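Local atomic coordinates of probable oxidoreductase (Mycobacterium abscessus, PDB entry 4EYE), a protein that is probably an oxidoreductase of the zinc-binding dehydrogenase and quinone oxidoreductase family, though its substrate is not established. Residues P44-A58 with G113-I125. Numbering follows the deposited sequence.
Sequences PGAGPNVVVVDVKAA and GYAERVAVAPSNI
V51 and V53 pair with V120 and V118 where strands 51-55 and 117-120 run antiparallel in the GroES-like domain, the beta-rich part of this medium-chain dehydrogenase fold. Four backbone bonds link V51 with V120 and V53 with V118 in both directions; V55 N continues the ladder with a single bond to E116 O (3.0 Å), just before strand 117-120. After the 3-10 segment 122-123 the chain brings I125 against the face of V51 and V53: its CG1 rests on V51 CB at 4.0 Å, while its CD1 meets V53 CG2 tip to tip at 3.9 Å. V118 CG1 stands between its own backbone N and carbonyl carbon (chi1 68°), a rotation that sets it against both V53 CB and V55 CG2, 3.8 Å from the latter. V105 and A107 of strand 104-108 help to bury this face. The other face is polar at one end. The side chains of D54 and R117 run alongside each other in the same direction, the carboxylate turned 36° from the guanidinium; D54 OD1 lies far off that plane, so no N-H points at it and its long 3.8 Å approach to R117 NE is electrostatic. D54 OD2 forms a salt bridge with R91, whose closeness to R117 the carboxylate probably helps to offset. Farther along, P44 CB packs on A119 CB at 3.7 Å. One water donates to both V55 O and E116 O, 2.8 Å from the latter.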
loop_
_atom_site.group_PDB
_atom_site.type_symbol
_atom_site.label_atom_id
_atom_site.label_comp_id
_atom_site.label_asym_id
_atom_site.label_seq_id
_atom_site.Cartn_x
_atom_site.Cartn_y
_atom_site.Cartn_z
ATOM N N PRO A 44 -7.674 -21.468 11.012
ATOM C CA PRO A 44 -6.541 -21.163 11.878
ATOM C C PRO A 44 -6.547 -21.681 13.308
ATOM O O PRO A 44 -5.543 -22.285 13.765
ATOM C CB PRO A 44 -6.520 -19.625 11.919
ATOM C CG PRO A 44 -7.116 -19.220 10.618
ATOM C CD PRO A 44 -7.998 -20.342 10.121
ATOM N N GLY A 45 -7.579 -21.385 14.059
ATOM C CA GLY A 45 -7.575 -21.807 15.496
ATOM C C GLY A 45 -7.072 -20.778 16.504
ATOM O O GLY A 45 -6.000 -20.208 16.340
ATOM N N ALA A 46 -7.872 -20.547 17.554
ATOM C CA ALA A 46 -7.513 -19.727 18.689
ATOM C C ALA A 46 -6.273 -20.256 19.437
ATOM O O ALA A 46 -5.966 -21.443 19.421
ATOM C CB ALA A 46 -8.689 -19.620 19.645
ATOM N N GLY A 47 -5.551 -19.344 20.072
ATOM C CA GLY A 47 -4.284 -19.690 20.686
ATOM C C GLY A 47 -3.894 -18.589 21.611
ATOM O O GLY A 47 -4.403 -17.480 21.488
ATOM N N PRO A 48 -3.020 -18.885 22.574
ATOM C CA PRO A 48 -2.783 -17.897 23.629
ATOM C C PRO A 48 -1.995 -16.674 23.138
ATOM O O PRO A 48 -1.955 -15.663 23.835
ATOM C CB PRO A 48 -1.980 -18.693 24.678
ATOM C CG PRO A 48 -1.378 -19.828 23.922
ATOM C CD PRO A 48 -2.347 -20.165 22.833
ATOM N N ASN A 49 -1.348 -16.756 21.964
ATOM C CA ASN A 49 -0.661 -15.600 21.428
ATOM C C ASN A 49 -1.097 -15.282 19.985
ATOM O O ASN A 49 -0.303 -14.816 19.200
ATOM C CB ASN A 49 0.866 -15.788 21.558
ATOM C CG ASN A 49 1.661 -14.515 21.213
ATOM O OD1 ASN A 49 1.303 -13.411 21.620
ATOM N ND2 ASN A 49 2.762 -14.678 20.451
ATOM N N VAL A 50 -2.342 -15.575 19.634
ATOM C CA VAL A 50 -2.845 -15.231 18.309
ATOM C C VAL A 50 -4.209 -14.562 18.375
ATOM O O VAL A 50 -4.978 -14.749 19.313
ATOM C CB VAL A 50 -2.915 -16.418 17.310
ATOM C CG1 VAL A 50 -1.527 -16.928 16.963
ATOM C CG2 VAL A 50 -3.750 -17.539 17.844
ATOM N N VAL A 51 -4.445 -13.711 17.398
ATOM C CA VAL A 51 -5.717 -13.046 17.231
ATOM C C VAL A 51 -6.238 -13.598 15.935
ATOM O O VAL A 51 -5.555 -13.547 14.913
ATOM C CB VAL A 51 -5.586 -11.527 17.105
ATOM C CG1 VAL A 51 -6.970 -10.907 16.898
ATOM C CG2 VAL A 51 -4.865 -10.955 18.324
ATOM N N VAL A 52 -7.441 -14.154 15.973
ATOM C CA VAL A 52 -8.088 -14.649 14.770
ATOM C C VAL A 52 -9.088 -13.585 14.354
ATOM O O VAL A 52 -9.884 -13.134 15.175
ATOM C CB VAL A 52 -8.787 -16.002 15.031
ATOM C CG1 VAL A 52 -9.571 -16.439 13.803
ATOM C CG2 VAL A 52 -7.755 -17.058 15.487
ATOM N N VAL A 53 -9.020 -13.205 13.083
ATOM C CA VAL A 53 -9.878 -12.162 12.464
ATOM C C VAL A 53 -10.735 -12.830 11.396
ATOM O O VAL A 53 -10.204 -13.558 10.537
ATOM C CB VAL A 53 -9.040 -11.050 11.792
ATOM C CG1 VAL A 53 -9.928 -9.959 11.186
ATOM C CG2 VAL A 53 -8.099 -10.360 12.788
ATOM N N ASP A 54 -12.052 -12.575 11.444
ATOM C CA ASP A 54 -12.942 -12.852 10.343
ATOM C C ASP A 54 -12.759 -11.777 9.263
ATOM O O ASP A 54 -13.092 -10.601 9.452
ATOM C CB ASP A 54 -14.441 -12.889 10.777
ATOM C CG ASP A 54 -14.776 -14.126 11.594
ATOM O OD1 ASP A 54 -13.899 -14.975 11.850
ATOM O OD2 ASP A 54 -15.922 -14.274 12.031
ATOM N N VAL A 55 -12.252 -12.206 8.114
ATOM C CA VAL A 55 -11.819 -11.271 7.068
ATOM C C VAL A 55 -13.053 -10.764 6.345
ATOM O O VAL A 55 -13.835 -11.579 5.833
ATOM C CB VAL A 55 -10.822 -11.947 6.083
ATOM C CG1 VAL A 55 -10.424 -11.018 4.936
ATOM C CG2 VAL A 55 -9.570 -12.422 6.835
ATOM N N LYS A 56 -13.214 -9.438 6.298
ATOM C CA LYS A 56 -14.228 -8.799 5.455
ATOM C C LYS A 56 -13.676 -8.190 4.186
ATOM O O LYS A 56 -14.395 -7.981 3.242
ATOM C CB LYS A 56 -15.001 -7.719 6.264
ATOM C CG LYS A 56 -15.578 -8.280 7.587
ATOM C CD LYS A 56 -16.739 -9.245 7.314
ATOM C CE LYS A 56 -17.172 -9.986 8.585
ATOM N NZ LYS A 56 -18.138 -11.053 8.236
ATOM N N ALA A 57 -12.397 -7.800 4.189
ATOM C CA ALA A 57 -11.777 -7.344 2.993
ATOM C C ALA A 57 -10.272 -7.736 3.063
ATOM O O ALA A 57 -9.633 -7.538 4.087
ATOM C CB ALA A 57 -11.994 -5.828 2.820
ATOM N N ALA A 58 -9.765 -8.317 2.005
ATOM C CA ALA A 58 -8.332 -8.667 1.869
ATOM C C ALA A 58 -7.721 -7.798 0.802
ATOM O O ALA A 58 -8.171 -7.797 -0.351
ATOM C CB ALA A 58 -8.175 -10.140 1.467
ATOM N N GLY A 113 -3.863 -13.921 3.943
ATOM C CA GLY A 113 -4.898 -12.894 3.782
ATOM C C GLY A 113 -6.086 -13.266 2.931
ATOM O O GLY A 113 -7.209 -12.793 3.200
ATOM N N TYR A 114 -5.845 -14.085 1.878
ATOM C CA TYR A 114 -6.899 -14.388 0.911
ATOM C C TYR A 114 -7.761 -15.546 1.412
ATOM O O TYR A 114 -7.736 -16.648 0.848
ATOM C CB TYR A 114 -6.359 -14.671 -0.497
ATOM C CG TYR A 114 -5.588 -13.584 -1.230
ATOM C CD1 TYR A 114 -5.470 -12.308 -0.756
ATOM C CD2 TYR A 114 -4.994 -13.883 -2.463
ATOM C CE1 TYR A 114 -4.748 -11.329 -1.443
ATOM C CE2 TYR A 114 -4.262 -12.942 -3.159
ATOM C CZ TYR A 114 -4.162 -11.640 -2.657
ATOM O OH TYR A 114 -3.439 -10.732 -3.359
ATOM N N ALA A 115 -8.445 -15.315 2.518
ATOM C CA ALA A 115 -9.064 -16.406 3.278
ATOM C C ALA A 115 -10.227 -15.837 4.132
ATOM O O ALA A 115 -10.284 -14.647 4.381
ATOM C CB ALA A 115 -8.048 -17.081 4.193
ATOM N N GLU A 116 -11.135 -16.704 4.555
ATOM C CA GLU A 116 -12.269 -16.273 5.368
ATOM C C GLU A 116 -11.833 -15.875 6.758
ATOM O O GLU A 116 -12.475 -15.058 7.372
ATOM C CB GLU A 116 -13.333 -17.382 5.416
ATOM C CG GLU A 116 -13.984 -17.542 4.054
ATOM C CD GLU A 116 -14.954 -18.702 3.935
ATOM O OE1 GLU A 116 -14.877 -19.709 4.696
ATOM O OE2 GLU A 116 -15.763 -18.611 2.999
ATOM N N ARG A 117 -10.768 -16.502 7.261
ATOM C CA ARG A 117 -10.181 -16.124 8.542
ATOM C C ARG A 117 -8.651 -16.114 8.477
ATOM O O ARG A 117 -8.045 -16.872 7.696
ATOM C CB ARG A 117 -10.609 -17.076 9.670
ATOM C CG ARG A 117 -12.104 -17.222 9.850
ATOM C CD ARG A 117 -12.407 -18.143 11.040
ATOM N NE ARG A 117 -13.767 -18.625 10.985
ATOM C CZ ARG A 117 -14.285 -19.521 11.810
ATOM N NH1 ARG A 117 -13.556 -20.060 12.786
ATOM N NH2 ARG A 117 -15.549 -19.864 11.667
ATOM N N VAL A 118 -8.057 -15.274 9.309
ATOM C CA VAL A 118 -6.613 -15.169 9.406
ATOM C C VAL A 118 -6.168 -15.092 10.891
ATOM O O VAL A 118 -6.845 -14.501 11.729
ATOM C CB VAL A 118 -6.102 -13.961 8.581
ATOM C CG1 VAL A 118 -6.550 -12.627 9.204
ATOM C CG2 VAL A 118 -4.592 -14.040 8.326
ATOM N N ALA A 119 -5.058 -15.762 11.198
ATOM C CA ALA A 119 -4.469 -15.746 12.536
ATOM C C ALA A 119 -3.252 -14.837 12.468
ATOM O O ALA A 119 -2.446 -14.992 11.571
ATOM C CB ALA A 119 -4.025 -17.154 12.966
ATOM N N VAL A 120 -3.142 -13.861 13.343
ATOM C CA VAL A 120 -1.985 -12.972 13.325
ATOM C C VAL A 120 -1.542 -12.650 14.738
ATOM O O VAL A 120 -2.301 -12.825 15.695
ATOM C CB VAL A 120 -2.232 -11.639 12.619
ATOM C CG1 VAL A 120 -2.892 -11.827 11.250
ATOM C CG2 VAL A 120 -2.993 -10.674 13.487
ATOM N N ALA A 121 -0.304 -12.183 14.864
ATOM C CA ALA A 121 0.245 -11.867 16.179
ATOM C C ALA A 121 -0.499 -10.614 16.686
ATOM O O ALA A 121 -0.878 -9.738 15.891
ATOM C CB ALA A 121 1.760 -11.612 16.066
ATOM N N PRO A 122 -0.691 -10.523 17.991
ATOM C CA PRO A 122 -1.324 -9.318 18.558
ATOM C C PRO A 122 -0.600 -8.042 18.179
ATOM O O PRO A 122 -1.238 -7.047 17.964
ATOM C CB PRO A 122 -1.237 -9.553 20.067
ATOM C CG PRO A 122 -1.197 -11.025 20.200
ATOM C CD PRO A 122 -0.531 -11.587 18.995
ATOM N N SER A 123 0.718 -8.094 18.010
ATOM C CA SER A 123 1.456 -6.903 17.621
ATOM C C SER A 123 1.137 -6.478 16.166
ATOM O O SER A 123 1.512 -5.393 15.746
ATOM C CB SER A 123 2.945 -7.209 17.685
ATOM O OG SER A 123 3.205 -8.244 16.731
ATOM N N ASN A 124 0.468 -7.352 15.393
ATOM C CA ASN A 124 0.147 -7.062 13.989
ATOM C C ASN A 124 -1.351 -6.649 13.789
ATOM O O ASN A 124 -1.914 -6.814 12.678
ATOM C CB ASN A 124 0.468 -8.317 13.145
ATOM C CG ASN A 124 1.969 -8.623 13.090
ATOM O OD1 ASN A 124 2.720 -8.203 13.974
ATOM N ND2 ASN A 124 2.413 -9.348 12.054
ATOM N N ILE A 125 -1.973 -6.159 14.857
ATOM C CA ILE A 125 -3.385 -5.787 14.835
ATOM C C ILE A 125 -3.463 -4.292 15.103
ATOM O O ILE A 125 -2.781 -3.808 15.988
ATOM C CB ILE A 125 -4.180 -6.541 15.928
ATOM C CG1 ILE A 125 -4.328 -8.022 15.569
ATOM C CG2 ILE A 125 -5.554 -5.896 16.140
ATOM C CD1 ILE A 125 -5.243 -8.259 14.338
HETATM O O HOH W 1 -14.821 -13.882 6.424
#